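Local coordinates for protein Myo-inositol 2-dehydrogenase (Thermotoga maritima, PDB 3EZY) that catalyses the NAD(+)-dependent oxidation of myo-inositol to scyllo-inosose and thus probably serves in a myo-inositol degradation pathway, at residues L99-D105 and K310-L314; F119-R125 and A303-G309. One frame throughout, in Å; residues are numbered along the deposited sequence.

Overall arrangement
From the N terminus the chain first lays down most of the parallel Rossmann sheet, then, after strand 90-94, enters helix 101-114 and edge strand 118-121. These, with flanking residues, supply the first halves of contact 1 (99-105) and contact 2 (119-125). It then runs through most of the mixed sheet and helix 277-298 before residues 303-309 close contact 2, and the next residues, 310-314, close contact 1, so the smaller loop lies within the larger and the two do not cross. Both second halves belong to or lead into helix 306-325, which is thereby tied to two successive elements of the Rossmann domain. The centres lie about 13 Å apart, and Ala-312 touches Phe-122 between them.

Contact 1: residues L99-D105 and K310-L314; sequences LNLADVD and KMALL
The flat group that meets the opposite helix is the carboxylate of Asp-105, and Lys-310 meets it almost in its own plane: NZ reaches OD1 at 2.7 Å on the syn side, 15° out of the carboxylate plane. This is a salt bridge and a hydrogen bond in one, and the last methylene lies close too, with Lys-310 CE 3.0 Å from Asp-105 OD1. The lysine gets there because CG stands anti to the backbone N (chi1 -171°) and the chain runs extended beyond it. Along the way its methylenes serve as apolar surface, CB resting 3.8 Å from Val-104 CG1 and CG lying 4.0 Å from Leu-101 CD1. Cut back to an alanine here, the side chain would lose its amine and stem, which is likely to leave the Asp-105 carboxylate without this cationic mate and Leu-101 CD1 without the methylenes it packs on.

Leu-313 carries the other half of the contact. Its CD2 sits 3.9 Å from Val-104 CG2, the two side chains passing alongside in opposing senses, and also touches the backbone that leads into the helix at Leu-101. At the flank, Leu-101 CD2 meets Leu-314 CD2 at 4.0 Å. The start of that helix is fixed by Asn-100, the N-cap, whose OD1 takes the Asp-103 N-H at 2.9 Å and, weakly, that of Ala-102. One turn beyond the contact, Tyr-317 OH bonds to Leu-99 O.

The segments run nearly antiparallel, at 169°, with axes 10.6 Å apart, a separation bridged by leucine, valine and the lysine stem. Such an antiparallel helix pair joins the first turn of a Rossmann-domain helix to helix 306-325 near the C-terminal end of this two-domain Gfo/Idh/MocA fold.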
ATOM      1  N   LEU A  99     -33.835 -17.759 -15.279  1.00 29.23           N
ATOM      2  CA  LEU A  99     -33.033 -18.950 -15.099  1.00 28.90           C
ATOM      3  C   LEU A  99     -33.371 -19.982 -16.150  1.00 29.51           C
ATOM      4  O   LEU A  99     -32.787 -21.039 -16.154  1.00 29.03           O
ATOM      5  CB  LEU A  99     -33.229 -19.572 -13.709  1.00 28.68           C
ATOM      6  CG  LEU A  99     -33.018 -18.545 -12.589  1.00 27.51           C
ATOM      7  CD1 LEU A  99     -33.432 -19.054 -11.188  1.00 27.70           C
ATOM      8  CD2 LEU A  99     -31.641 -17.960 -12.617  1.00 25.92           C
ATOM      9  N   ASN A 100     -34.309 -19.663 -17.041  1.00 29.74           N
ATOM     10  CA  ASN A 100     -34.778 -20.616 -18.043  1.00 30.43           C
ATOM     11  C   ASN A 100     -34.338 -20.195 -19.435  1.00 29.71           C
ATOM     12  O   ASN A 100     -34.771 -19.179 -19.974  1.00 29.35           O
ATOM     13  CB  ASN A 100     -36.298 -20.714 -17.974  1.00 30.77           C
ATOM     14  CG  ASN A 100     -36.849 -21.722 -18.943  1.00 34.10           C
ATOM     15  OD1 ASN A 100     -36.930 -21.465 -20.141  1.00 35.13           O
ATOM     16  ND2 ASN A 100     -37.213 -22.897 -18.428  1.00 35.04           N
ATOM     17  N   LEU A 101     -33.465 -20.975 -20.039  1.00 30.30           N
ATOM     18  CA  LEU A 101     -32.902 -20.587 -21.322  1.00 31.09           C
ATOM     19  C   LEU A 101     -33.929 -20.299 -22.400  1.00 31.04           C
ATOM     20  O   LEU A 101     -33.709 -19.441 -23.234  1.00 31.42           O
ATOM     21  CB  LEU A 101     -31.969 -21.671 -21.827  1.00 32.31           C
ATOM     22  CG  LEU A 101     -31.372 -21.254 -23.163  1.00 35.42           C
ATOM     23  CD1 LEU A 101     -30.487 -20.041 -22.899  1.00 37.20           C
ATOM     24  CD2 LEU A 101     -30.568 -22.415 -23.805  1.00 39.26           C
ATOM     25  N   ALA A 102     -35.034 -21.041 -22.411  1.00 31.54           N
ATOM     26  CA  ALA A 102     -36.039 -20.865 -23.461  1.00 32.06           C
ATOM     27  C   ALA A 102     -36.697 -19.515 -23.241  1.00 31.20           C
ATOM     28  O   ALA A 102     -36.860 -18.754 -24.157  1.00 31.53           O
ATOM     29  CB  ALA A 102     -37.072 -22.010 -23.426  1.00 32.17           C
ATOM     30  N   ASP A 103     -37.024 -19.194 -22.000  1.00 31.19           N
ATOM     31  CA  ASP A 103     -37.512 -17.839 -21.700  1.00 30.98           C
ATOM     32  C   ASP A 103     -36.582 -16.719 -22.160  1.00 29.84           C
ATOM     33  O   ASP A 103     -37.023 -15.689 -22.675  1.00 29.84           O
ATOM     34  CB  ASP A 103     -37.821 -17.694 -20.212  1.00 31.11           C
ATOM     35  CG  ASP A 103     -39.101 -18.415 -19.822  1.00 33.45           C
ATOM     36  OD1 ASP A 103     -39.928 -18.673 -20.722  1.00 37.11           O
ATOM     37  OD2 ASP A 103     -39.292 -18.722 -18.628  1.00 35.63           O
ATOM     38  N   VAL A 104     -35.281 -16.893 -21.970  1.00 28.54           N
ATOM     39  CA  VAL A 104     -34.363 -15.857 -22.423  1.00 26.98           C
ATOM     40  C   VAL A 104     -34.418 -15.730 -23.939  1.00 26.46           C
ATOM     41  O   VAL A 104     -34.344 -14.629 -24.472  1.00 25.48           O
ATOM     42  CB  VAL A 104     -32.893 -16.154 -21.959  1.00 27.20           C
ATOM     43  CG1 VAL A 104     -31.936 -15.159 -22.571  1.00 25.93           C
ATOM     44  CG2 VAL A 104     -32.833 -16.114 -20.435  1.00 24.68           C
ATOM     45  N   ASP A 105     -34.526 -16.857 -24.651  1.00 26.52           N
ATOM     46  CA  ASP A 105     -34.602 -16.791 -26.136  1.00 27.77           C
ATOM     47  C   ASP A 105     -35.877 -16.057 -26.557  1.00 27.04           C
ATOM     48  O   ASP A 105     -35.875 -15.231 -27.458  1.00 27.38           O
ATOM     49  CB  ASP A 105     -34.505 -18.201 -26.783  1.00 28.11           C
ATOM     50  CG  ASP A 105     -33.050 -18.744 -26.823  1.00 31.79           C
ATOM     51  OD1 ASP A 105     -32.093 -17.928 -26.961  1.00 34.13           O
ATOM     52  OD2 ASP A 105     -32.856 -19.988 -26.699  1.00 34.24           O
ATOM     53  N   LYS A 310     -27.934 -13.928 -21.916  1.00 23.41           N
ATOM     54  CA  LYS A 310     -27.942 -15.333 -22.344  1.00 23.54           C
ATOM     55  C   LYS A 310     -26.594 -16.069 -22.144  1.00 23.14           C
ATOM     56  O   LYS A 310     -26.539 -17.211 -21.644  1.00 23.64           O
ATOM     57  CB  LYS A 310     -28.350 -15.423 -23.823  1.00 22.82           C
ATOM     58  CG  LYS A 310     -28.587 -16.845 -24.295  1.00 25.48           C
ATOM     59  CD  LYS A 310     -29.153 -16.839 -25.712  1.00 27.36           C
ATOM     60  CE  LYS A 310     -29.154 -18.232 -26.345  1.00 31.19           C
ATOM     61  NZ  LYS A 310     -29.515 -18.080 -27.806  1.00 30.34           N
ATOM     62  N   MET A 311     -25.506 -15.440 -22.564  1.00 23.41           N
ATOM     63  CA  MET A 311     -24.185 -16.085 -22.450  1.00 23.84           C
ATOM     64  C   MET A 311     -23.799 -16.376 -20.994  1.00 23.49           C
ATOM     65  O   MET A 311     -23.278 -17.450 -20.659  1.00 24.23           O
ATOM     66  CB  MET A 311     -23.118 -15.220 -23.111  1.00 23.93           C
ATOM     67  CG  MET A 311     -23.309 -15.034 -24.643  1.00 28.68           C
ATOM     68  SD  MET A 311     -23.229 -16.632 -25.566  1.00 35.35           S
ATOM     69  CE  MET A 311     -21.978 -17.559 -24.571  1.00 20.87           C
ATOM     70  N   ALA A 312     -24.048 -15.423 -20.119  1.00 23.48           N
ATOM     71  CA  ALA A 312     -23.764 -15.639 -18.691  1.00 22.90           C
ATOM     72  C   ALA A 312     -24.568 -16.825 -18.149  1.00 22.39           C
ATOM     73  O   ALA A 312     -24.069 -17.601 -17.353  1.00 23.79           O
ATOM     74  CB  ALA A 312     -24.088 -14.402 -17.912  1.00 20.78           C
ATOM     75  N   LEU A 313     -25.827 -16.938 -18.554  1.00 22.80           N
ATOM     76  CA  LEU A 313     -26.664 -18.069 -18.124  1.00 23.07           C
ATOM     77  C   LEU A 313     -26.124 -19.393 -18.663  1.00 22.44           C
ATOM     78  O   LEU A 313     -26.095 -20.376 -17.948  1.00 21.92           O
ATOM     79  CB  LEU A 313     -28.118 -17.903 -18.584  1.00 22.80           C
ATOM     80  CG  LEU A 313     -29.087 -19.052 -18.244  1.00 24.15           C
ATOM     81  CD1 LEU A 313     -29.158 -19.281 -16.730  1.00 25.74           C
ATOM     82  CD2 LEU A 313     -30.535 -18.761 -18.796  1.00 24.21           C
ATOM     83  N   LEU A 314     -25.714 -19.411 -19.920  1.00 22.94           N
ATOM     84  CA  LEU A 314     -25.158 -20.640 -20.495  1.00 23.52           C
ATOM     85  C   LEU A 314     -23.891 -21.055 -19.748  1.00 23.32           C
ATOM     86  O   LEU A 314     -23.696 -22.227 -19.481  1.00 25.24           O
ATOM     87  CB  LEU A 314     -24.884 -20.477 -21.987  1.00 23.22           C
ATOM     88  CG  LEU A 314     -26.134 -20.493 -22.910  1.00 27.19           C
ATOM     89  CD1 LEU A 314     -25.835 -19.867 -24.253  1.00 27.59           C
ATOM     90  CD2 LEU A 314     -26.626 -21.925 -23.122  1.00 29.19           C
TER

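Contact 2: residues F119-R125 and A303-G309; sequences FTGFNRR and AVSGEDG
Val-304 and Ser-305 meet Thr-120 where the outer strand of the Rossmann sheet, 118-121, leaves for the rest of the fold through two successive inverse gamma turns, and where a capping box begins helix 306-325.

Hydrogen bonds that involve the backbone come first. Thr-120 N donates its N-H to Val-304 O at 3.0 Å, fairly straight at 158° but from 48° above the carbonyl plane. The same oxygen takes a CA-H...O contact from Phe-119 CA at 3.2 Å and also lies over one face of the Phe-119 ring, offset toward its rim. Thr-120 OG1 donates to Ser-305 O at 2.8 Å, again from above the carbonyl plane. In the capping box, Ser-305 N binds Asp-308 OD2 at 2.9 Å, while the return bond from Asp-308 N to Ser-305 OG is weak.

The apolar contacts centre on Val-304. Its CG1 lies 3.9 Å from Phe-122 CD2 and also stands over the centre of one face of the Arg-125 guanidinium. CG2 is 3.8 Å from Arg-125 CD and also touches the Phe-119 ring. Within 119-125, Thr-120 CG2 sits over one face of the Phe-122 ring, toward its rim, and Asp-308 O from the other segment lies at the ring's edge.

Charge supplies the third kind. Arg-125 NH2 forms a loose salt bridge to Asp-308 OD1 at 3.4 Å, the two planes 55° apart; the stronger partner of Arg-125 NH2 is Asp-179, and Asp-308 OD1 also pairs with Arg-182; both of these outside residues lie on helix 174-185. Two waters each link Arg-125 NH1 to Ala-303 O, and one of them, in the plane of the guanidinium at its edge, accepts from Arg-125 NH1 at 3.0 Å.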
ATOM      1  N   PHE A 119     -32.028  -4.286 -22.192  1.00 19.81           N
ATOM      2  CA  PHE A 119     -30.760  -3.987 -21.488  1.00 20.68           C
ATOM      3  C   PHE A 119     -30.711  -4.899 -20.257  1.00 20.71           C
ATOM      4  O   PHE A 119     -31.639  -4.909 -19.469  1.00 21.44           O
ATOM      5  CB  PHE A 119     -30.795  -2.519 -21.034  1.00 20.42           C
ATOM      6  CG  PHE A 119     -29.465  -1.972 -20.500  1.00 20.24           C
ATOM      7  CD1 PHE A 119     -28.816  -0.943 -21.174  1.00 21.93           C
ATOM      8  CD2 PHE A 119     -28.902  -2.473 -19.336  1.00 20.16           C
ATOM      9  CE1 PHE A 119     -27.621  -0.396 -20.703  1.00 21.35           C
ATOM     10  CE2 PHE A 119     -27.684  -1.947 -18.856  1.00 22.83           C
ATOM     11  CZ  PHE A 119     -27.056  -0.909 -19.559  1.00 24.03           C
ATOM     12  N   THR A 120     -29.638  -5.666 -20.103  1.00 20.97           N
ATOM     13  CA  THR A 120     -29.503  -6.594 -19.010  1.00 21.17           C
ATOM     14  C   THR A 120     -28.751  -5.904 -17.890  1.00 21.09           C
ATOM     15  O   THR A 120     -27.723  -5.275 -18.132  1.00 21.36           O
ATOM     16  CB  THR A 120     -28.689  -7.832 -19.422  1.00 21.82           C
ATOM     17  OG1 THR A 120     -29.423  -8.552 -20.413  1.00 23.06           O
ATOM     18  CG2 THR A 120     -28.474  -8.780 -18.207  1.00 21.43           C
ATOM     19  N   GLY A 121     -29.254  -6.034 -16.662  1.00 21.10           N
ATOM     20  CA  GLY A 121     -28.725  -5.280 -15.539  1.00 20.06           C
ATOM     21  C   GLY A 121     -27.459  -5.875 -14.921  1.00 21.64           C
ATOM     22  O   GLY A 121     -27.475  -6.235 -13.730  1.00 21.78           O
ATOM     23  N   PHE A 122     -26.372  -5.988 -15.698  1.00 20.63           N
ATOM     24  CA  PHE A 122     -25.058  -6.345 -15.106  1.00 21.31           C
ATOM     25  C   PHE A 122     -24.362  -5.078 -14.608  1.00 21.43           C
ATOM     26  O   PHE A 122     -23.572  -4.468 -15.318  1.00 21.72           O
ATOM     27  CB  PHE A 122     -24.211  -7.136 -16.092  1.00 21.76           C
ATOM     28  CG  PHE A 122     -24.695  -8.554 -16.269  1.00 21.58           C
ATOM     29  CD1 PHE A 122     -25.010  -9.339 -15.153  1.00 22.91           C
ATOM     30  CD2 PHE A 122     -24.815  -9.108 -17.527  1.00 21.76           C
ATOM     31  CE1 PHE A 122     -25.433 -10.643 -15.306  1.00 22.27           C
ATOM     32  CE2 PHE A 122     -25.194 -10.427 -17.698  1.00 19.38           C
ATOM     33  CZ  PHE A 122     -25.549 -11.193 -16.591  1.00 19.22           C
ATOM     34  N   ASN A 123     -24.741  -4.633 -13.416  1.00 21.33           N
ATOM     35  CA  ASN A 123     -24.271  -3.345 -12.912  1.00 21.61           C
ATOM     36  C   ASN A 123     -22.761  -3.254 -12.674  1.00 21.03           C
ATOM     37  O   ASN A 123     -22.199  -2.180 -12.714  1.00 21.57           O
ATOM     38  CB  ASN A 123     -25.001  -2.964 -11.601  1.00 20.56           C
ATOM     39  CG  ASN A 123     -24.743  -3.967 -10.482  1.00 23.55           C
ATOM     40  OD1 ASN A 123     -25.153  -5.124 -10.583  1.00 22.29           O
ATOM     41  ND2 ASN A 123     -24.059  -3.537  -9.414  1.00 19.85           N
ATOM     42  N   ARG A 124     -22.094  -4.359 -12.390  1.00 21.93           N
ATOM     43  CA  ARG A 124     -20.660  -4.257 -12.094  1.00 22.24           C
ATOM     44  C   ARG A 124     -19.845  -3.814 -13.309  1.00 21.93           C
ATOM     45  O   ARG A 124     -18.703  -3.406 -13.134  1.00 21.96           O
ATOM     46  CB  ARG A 124     -20.081  -5.563 -11.505  1.00 22.10           C
ATOM     47  CG  ARG A 124     -20.910  -6.102 -10.322  1.00 22.57           C
ATOM     48  CD  ARG A 124     -20.257  -7.277  -9.594  1.00 25.01           C
ATOM     49  NE  ARG A 124     -21.199  -7.827  -8.586  1.00 26.65           N
ATOM     50  CZ  ARG A 124     -21.110  -9.058  -8.071  1.00 26.10           C
ATOM     51  NH1 ARG A 124     -20.099  -9.854  -8.434  1.00 24.94           N
ATOM     52  NH2 ARG A 124     -22.013  -9.492  -7.182  1.00 24.26           N
ATOM     53  N   ARG A 125     -20.384  -3.906 -14.533  1.00 20.73           N
ATOM     54  CA  ARG A 125     -19.618  -3.317 -15.666  1.00 20.75           C
ATOM     55  C   ARG A 125     -19.456  -1.828 -15.478  1.00 21.45           C
ATOM     56  O   ARG A 125     -18.656  -1.235 -16.182  1.00 20.32           O
ATOM     57  CB  ARG A 125     -20.298  -3.485 -17.013  1.00 20.44           C
ATOM     58  CG  ARG A 125     -20.456  -4.935 -17.442  1.00 19.33           C
ATOM     59  CD  ARG A 125     -20.786  -5.001 -18.912  1.00 20.81           C
ATOM     60  NE  ARG A 125     -21.005  -6.372 -19.371  1.00 21.90           N
ATOM     61  CZ  ARG A 125     -21.035  -6.695 -20.657  1.00 23.95           C
ATOM     62  NH1 ARG A 125     -20.930  -5.731 -21.544  1.00 22.23           N
ATOM     63  NH2 ARG A 125     -21.205  -7.967 -21.052  1.00 23.49           N
ATOM     64  N   ALA A 303     -25.987  -0.985 -23.954  1.00 25.28           N
ATOM     65  CA  ALA A 303     -24.590  -1.251 -23.582  1.00 24.70           C
ATOM     66  C   ALA A 303     -24.397  -2.685 -23.105  1.00 24.22           C
ATOM     67  O   ALA A 303     -23.339  -3.309 -23.316  1.00 24.52           O
ATOM     68  CB  ALA A 303     -24.121  -0.260 -22.480  1.00 24.05           C
ATOM     69  N   VAL A 304     -25.405  -3.208 -22.412  1.00 23.69           N
ATOM     70  CA  VAL A 304     -25.394  -4.595 -22.003  1.00 22.64           C
ATOM     71  C   VAL A 304     -26.669  -5.215 -22.573  1.00 23.66           C
ATOM     72  O   VAL A 304     -27.774  -4.791 -22.232  1.00 23.26           O
ATOM     73  CB  VAL A 304     -25.424  -4.756 -20.478  1.00 22.77           C
ATOM     74  CG1 VAL A 304     -25.289  -6.250 -20.113  1.00 19.00           C
ATOM     75  CG2 VAL A 304     -24.352  -3.873 -19.784  1.00 21.25           C
ATOM     76  N   SER A 305     -26.529  -6.225 -23.414  1.00 24.12           N
ATOM     77  CA  SER A 305     -27.677  -6.667 -24.234  1.00 25.08           C
ATOM     78  C   SER A 305     -28.318  -7.953 -23.711  1.00 24.75           C
ATOM     79  O   SER A 305     -27.882  -8.522 -22.691  1.00 23.58           O
ATOM     80  CB  SER A 305     -27.233  -6.871 -25.677  1.00 25.60           C
ATOM     81  OG  SER A 305     -26.383  -8.006 -25.704  1.00 27.73           O
ATOM     82  N   GLY A 306     -29.374  -8.403 -24.392  1.00 23.74           N
ATOM     83  CA  GLY A 306     -30.025  -9.618 -23.957  1.00 23.52           C
ATOM     84  C   GLY A 306     -29.121 -10.803 -24.147  1.00 23.07           C
ATOM     85  O   GLY A 306     -29.093 -11.738 -23.345  1.00 22.93           O
ATOM     86  N   GLU A 307     -28.386 -10.758 -25.241  1.00 23.73           N
ATOM     87  CA  GLU A 307     -27.399 -11.764 -25.571  1.00 25.31           C
ATOM     88  C   GLU A 307     -26.304 -11.902 -24.483  1.00 24.73           C
ATOM     89  O   GLU A 307     -25.877 -13.012 -24.181  1.00 24.84           O
ATOM     90  CB  GLU A 307     -26.796 -11.430 -26.947  1.00 26.25           C
ATOM     91  CG  GLU A 307     -27.778 -11.668 -28.131  1.00 32.78           C
ATOM     92  CD  GLU A 307     -28.845 -10.522 -28.393  1.00 40.09           C
ATOM     93  OE1 GLU A 307     -29.648 -10.729 -29.332  1.00 43.36           O
ATOM     94  OE2 GLU A 307     -28.899  -9.435 -27.726  1.00 38.32           O
ATOM     95  N   ASP A 308     -25.884 -10.787 -23.870  1.00 24.30           N
ATOM     96  CA  ASP A 308     -24.976 -10.841 -22.708  1.00 23.28           C
ATOM     97  C   ASP A 308     -25.617 -11.634 -21.563  1.00 23.26           C
ATOM     98  O   ASP A 308     -24.973 -12.473 -20.968  1.00 22.60           O
ATOM     99  CB  ASP A 308     -24.601  -9.414 -22.221  1.00 23.74           C
ATOM    100  CG  ASP A 308     -23.694  -8.656 -23.207  1.00 24.53           C
ATOM    101  OD1 ASP A 308     -22.755  -9.246 -23.756  1.00 25.43           O
ATOM    102  OD2 ASP A 308     -23.882  -7.443 -23.398  1.00 26.24           O
ATOM    103  N   GLY A 309     -26.891 -11.356 -21.266  1.00 23.16           N
ATOM    104  CA  GLY A 309     -27.670 -12.122 -20.292  1.00 23.75           C
ATOM    105  C   GLY A 309     -27.679 -13.609 -20.656  1.00 23.23           C
ATOM    106  O   GLY A 309     -27.451 -14.463 -19.810  1.00 23.58           O
TER
HETATM  107  O   HOH W   1     -20.839  -2.780 -21.931  1.00 32.99           O
HETATM  108  O   HOH W   2     -22.433  -5.656 -24.293  1.00 43.02           O